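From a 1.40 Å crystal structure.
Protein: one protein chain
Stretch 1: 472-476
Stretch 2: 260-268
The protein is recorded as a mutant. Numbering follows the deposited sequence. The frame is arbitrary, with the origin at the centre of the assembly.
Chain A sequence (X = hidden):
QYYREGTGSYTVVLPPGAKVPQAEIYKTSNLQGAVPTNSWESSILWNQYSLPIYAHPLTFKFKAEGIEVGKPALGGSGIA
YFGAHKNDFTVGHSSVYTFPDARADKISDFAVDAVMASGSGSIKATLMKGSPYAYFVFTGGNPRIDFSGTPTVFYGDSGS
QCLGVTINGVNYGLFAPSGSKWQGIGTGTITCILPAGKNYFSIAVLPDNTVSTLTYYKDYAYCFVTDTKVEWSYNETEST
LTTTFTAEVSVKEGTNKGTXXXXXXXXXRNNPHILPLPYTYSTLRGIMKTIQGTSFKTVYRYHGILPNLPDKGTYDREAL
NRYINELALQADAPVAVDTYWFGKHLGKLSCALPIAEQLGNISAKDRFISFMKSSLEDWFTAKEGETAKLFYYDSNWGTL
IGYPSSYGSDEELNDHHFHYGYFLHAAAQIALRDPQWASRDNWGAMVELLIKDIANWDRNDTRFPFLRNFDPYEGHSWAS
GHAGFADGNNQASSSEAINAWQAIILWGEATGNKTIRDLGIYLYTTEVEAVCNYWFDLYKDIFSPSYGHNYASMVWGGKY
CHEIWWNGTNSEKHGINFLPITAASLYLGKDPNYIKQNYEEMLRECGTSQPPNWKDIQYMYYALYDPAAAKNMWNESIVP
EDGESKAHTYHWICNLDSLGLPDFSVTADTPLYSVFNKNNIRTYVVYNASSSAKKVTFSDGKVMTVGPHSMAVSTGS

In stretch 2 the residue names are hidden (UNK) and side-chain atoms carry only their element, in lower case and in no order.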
# COMPACT_ATOMS: atom_id res chain seq x y z
N PRO A 472 4.21 2.80 -4.54
CA PRO A 472 3.91 4.21 -4.86
C PRO A 472 2.97 4.44 -6.03
O PRO A 472 2.31 5.49 -6.10
CB PRO A 472 5.29 4.82 -5.12
CG PRO A 472 6.26 3.88 -4.54
CD PRO A 472 5.66 2.53 -4.57
N TYR A 473 2.94 3.50 -6.97
CA TYR A 473 2.17 3.71 -8.19
C TYR A 473 0.75 3.16 -8.07
O TYR A 473 -0.21 3.82 -8.50
CB TYR A 473 2.90 3.23 -9.46
CG TYR A 473 2.58 4.04 -10.69
CD1 TYR A 473 1.52 3.67 -11.53
CD2 TYR A 473 3.36 5.12 -11.05
CE1 TYR A 473 1.23 4.41 -12.65
CE2 TYR A 473 3.06 5.86 -12.19
CZ TYR A 473 2.02 5.47 -13.02
OH TYR A 473 1.73 6.20 -14.16
N GLU A 474 0.59 1.98 -7.49
CA GLU A 474 -0.76 1.52 -7.19
C GLU A 474 -1.39 2.34 -6.06
O GLU A 474 -2.61 2.29 -5.91
CB GLU A 474 -0.81 0.03 -6.84
CG GLU A 474 -0.53 -0.88 -8.03
CD GLU A 474 -1.30 -2.17 -8.07
OE1 GLU A 474 -2.34 -2.37 -7.35
OE2 GLU A 474 -0.91 -3.01 -8.92
N GLY A 475 -0.57 3.01 -5.26
CA GLY A 475 -1.06 3.84 -4.17
C GLY A 475 -1.53 3.12 -2.94
O GLY A 475 -2.25 3.70 -2.14
N HIS A 476 -1.15 1.85 -2.79
CA HIS A 476 -1.53 1.09 -1.63
C HIS A 476 -0.41 0.12 -1.28
O HIS A 476 0.55 -0.02 -2.07
CB HIS A 476 -2.85 0.33 -1.84
CG HIS A 476 -2.74 -0.74 -2.88
ND1 HIS A 476 -2.22 -1.99 -2.62
CD2 HIS A 476 -2.99 -0.70 -4.21
CE1 HIS A 476 -2.14 -2.67 -3.75
NE2 HIS A 476 -2.63 -1.92 -4.72
N UNK A 260 4.92 7.59 -22.89
CA UNK A 260 3.51 7.53 -22.64
C UNK A 260 3.34 6.87 -21.27
O UNK A 260 3.79 5.75 -21.06
c UNK A 260 2.78 6.71 -23.72
c UNK A 260 1.29 6.61 -23.38
c UNK A 260 2.49 6.42 -26.25
c UNK A 260 2.98 7.31 -25.11
N UNK A 261 2.73 7.59 -20.34
CA UNK A 261 2.46 7.08 -18.97
C UNK A 261 0.96 6.78 -18.86
O UNK A 261 0.13 7.55 -19.33
c UNK A 261 4.64 9.50 -16.87
c UNK A 261 2.91 8.06 -17.90
c UNK A 261 5.22 7.16 -17.56
c UNK A 261 4.40 8.40 -17.90
N UNK A 262 0.67 5.63 -18.27
CA UNK A 262 -0.68 5.18 -18.02
C UNK A 262 -0.93 5.42 -16.51
O UNK A 262 -0.17 4.97 -15.67
c UNK A 262 -0.85 3.71 -18.37
N UNK A 263 -2.08 6.02 -16.22
CA UNK A 263 -2.47 6.41 -14.86
C UNK A 263 -3.68 5.65 -14.41
O UNK A 263 -4.62 5.50 -15.16
c UNK A 263 -1.64 8.88 -14.64
c UNK A 263 -2.80 7.91 -14.81
c UNK A 263 -2.17 10.31 -14.53
c UNK A 263 -0.63 8.81 -15.78
N UNK A 264 -3.63 5.17 -13.17
CA UNK A 264 -4.78 4.54 -12.55
C UNK A 264 -5.82 5.59 -12.15
O UNK A 264 -5.48 6.78 -11.96
o UNK A 264 -1.03 -0.79 -11.50
c UNK A 264 -2.14 2.63 -10.96
c UNK A 264 -4.34 3.84 -11.30
c UNK A 264 -3.45 2.62 -11.44
c UNK A 264 -3.12 0.32 -12.10
c UNK A 264 -1.84 0.33 -11.55
c UNK A 264 -1.37 1.48 -10.96
c UNK A 264 -3.90 1.46 -12.06
N UNK A 265 -7.08 5.17 -11.93
CA UNK A 265 -8.09 6.13 -11.46
C UNK A 265 -7.72 6.95 -10.23
O UNK A 265 -8.03 8.15 -10.18
c UNK A 265 -9.14 4.14 -12.20
c UNK A 265 -9.29 5.23 -11.18
c UNK A 265 -7.67 3.87 -12.24
N UNK A 266 -7.07 6.34 -9.23
CA UNK A 266 -6.72 7.17 -8.06
C UNK A 266 -5.74 8.29 -8.39
O UNK A 266 -5.57 9.22 -7.58
c UNK A 266 -3.63 6.32 -6.61
c UNK A 266 -4.81 5.85 -7.07
n UNK A 266 -2.64 5.52 -7.12
c UNK A 266 -3.20 4.59 -7.88
c UNK A 266 -6.21 6.31 -6.89
n UNK A 266 -4.50 4.75 -7.85
N UNK A 267 -5.05 8.19 -9.53
CA UNK A 267 -4.13 9.23 -10.00
C UNK A 267 -4.83 10.24 -10.90
O UNK A 267 -4.58 11.44 -10.80
o UNK A 267 -1.49 6.35 -11.70
c UNK A 267 -2.96 8.62 -10.76
c UNK A 267 -1.14 6.84 -10.64
c UNK A 267 -2.08 7.74 -9.88
n UNK A 267 0.03 6.61 -10.11
N UNK A 268 -5.65 9.77 -11.86
CA UNK A 268 -6.25 10.72 -12.81
C UNK A 268 -7.52 11.38 -12.33
O UNK A 268 -7.86 12.47 -12.82
c UNK A 268 -9.20 7.54 -14.56
c UNK A 268 -7.37 8.90 -14.36
c UNK A 268 -6.97 7.62 -14.62
c UNK A 268 -8.81 8.86 -14.31
c UNK A 268 -11.50 8.10 -14.36
n UNK A 268 -8.06 6.80 -14.75
c UNK A 268 -6.45 10.09 -14.21
c UNK A 268 -9.80 9.83 -14.13
c UNK A 268 -11.15 9.42 -14.14
c UNK A 268 -10.55 7.14 -14.57
O HOH W 1 -0.10 6.74 -6.92

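Position 260 has four side-chain carbons, forked at the first, with one arm two carbons long. It lies on the strand 260-263 and does not reach stretch 1. It is Ile260.

Position 261 also has four carbons, but the fork is at the second. Its CB points toward stretch 1 and lies 4.3 Å from Tyr473 OH. This is Leu261.

Position 262 carries a single carbon. Its backbone makes the key contact: Tyr473 OH donates a hydrogen bond to the backbone O of 262 at 2.7 Å. The carbonyl lies near the plane of the Tyr473 ring. The lone carbon makes this Ala262.

Position 263 has four carbons forked at the second. The CA-to-CB bond points away from stretch 1, yet one terminal carbon comes within 3.9 Å of Tyr473 OH. It is Leu263, and that carbon is CD1.

Position 264 shows one carbon, then a six-carbon ring bearing one oxygen. One ring carbon is 3.3 Å from Tyr473 O, and another packs 3.7 Å from Tyr473 CD1. The oxygen lies 3.4 Å from Glu474 OE2. That pattern is tyrosine, Tyr264. The two carbons are CD2 and CE2, in that order, and the oxygen is OH. The ring planes of Tyr264 and Tyr473 meet obliquely, at 59°.

Position 265 has three carbons that close a ring onto the backbone N. It makes no contact with stretch 1. It is Pro265, the start of the helix 265-268.

Position 266 has one carbon, then a five-membered ring of three carbons and two nitrogens. One ring carbon is 3.1 Å from both Tyr473 O and Glu474 O. This is His266, and that carbon is CE1. NE2 of His266 sits 3.7 Å from Gly475 CA. An ideal CB on Gly475 would fall 2.6 Å from His266 NE2, a clash; the positive phi also favours glycine.

Position 267 has three carbons, the third carrying one oxygen and one nitrogen. The nitrogen lies over one face of the Tyr473 ring. Glutamine fits the hydrogen bonding: in Gln267, OE1 accepts from Tyr264 N at 2.9 Å, and NE2 donates to water 1 at 3.2 Å.

Position 268 has one carbon, then fused five- and six-membered rings holding eight carbons and one nitrogen. It is Trp268, out of reach of stretch 1.

The contact centres on Tyr473. Its hydroxyl is tied to the strand backbone, while its ring packs against Tyr264 and Gln267. The hydrogen bond from Tyr264 N to Gln267 OE1 links these two neighbours. Water 1 adds a bridge: it donates to Pro472 O at 2.8 Å and also bonds His266 NE2 at 2.8 Å.

Stretch 2, residues 260-268: ILALYPHQW
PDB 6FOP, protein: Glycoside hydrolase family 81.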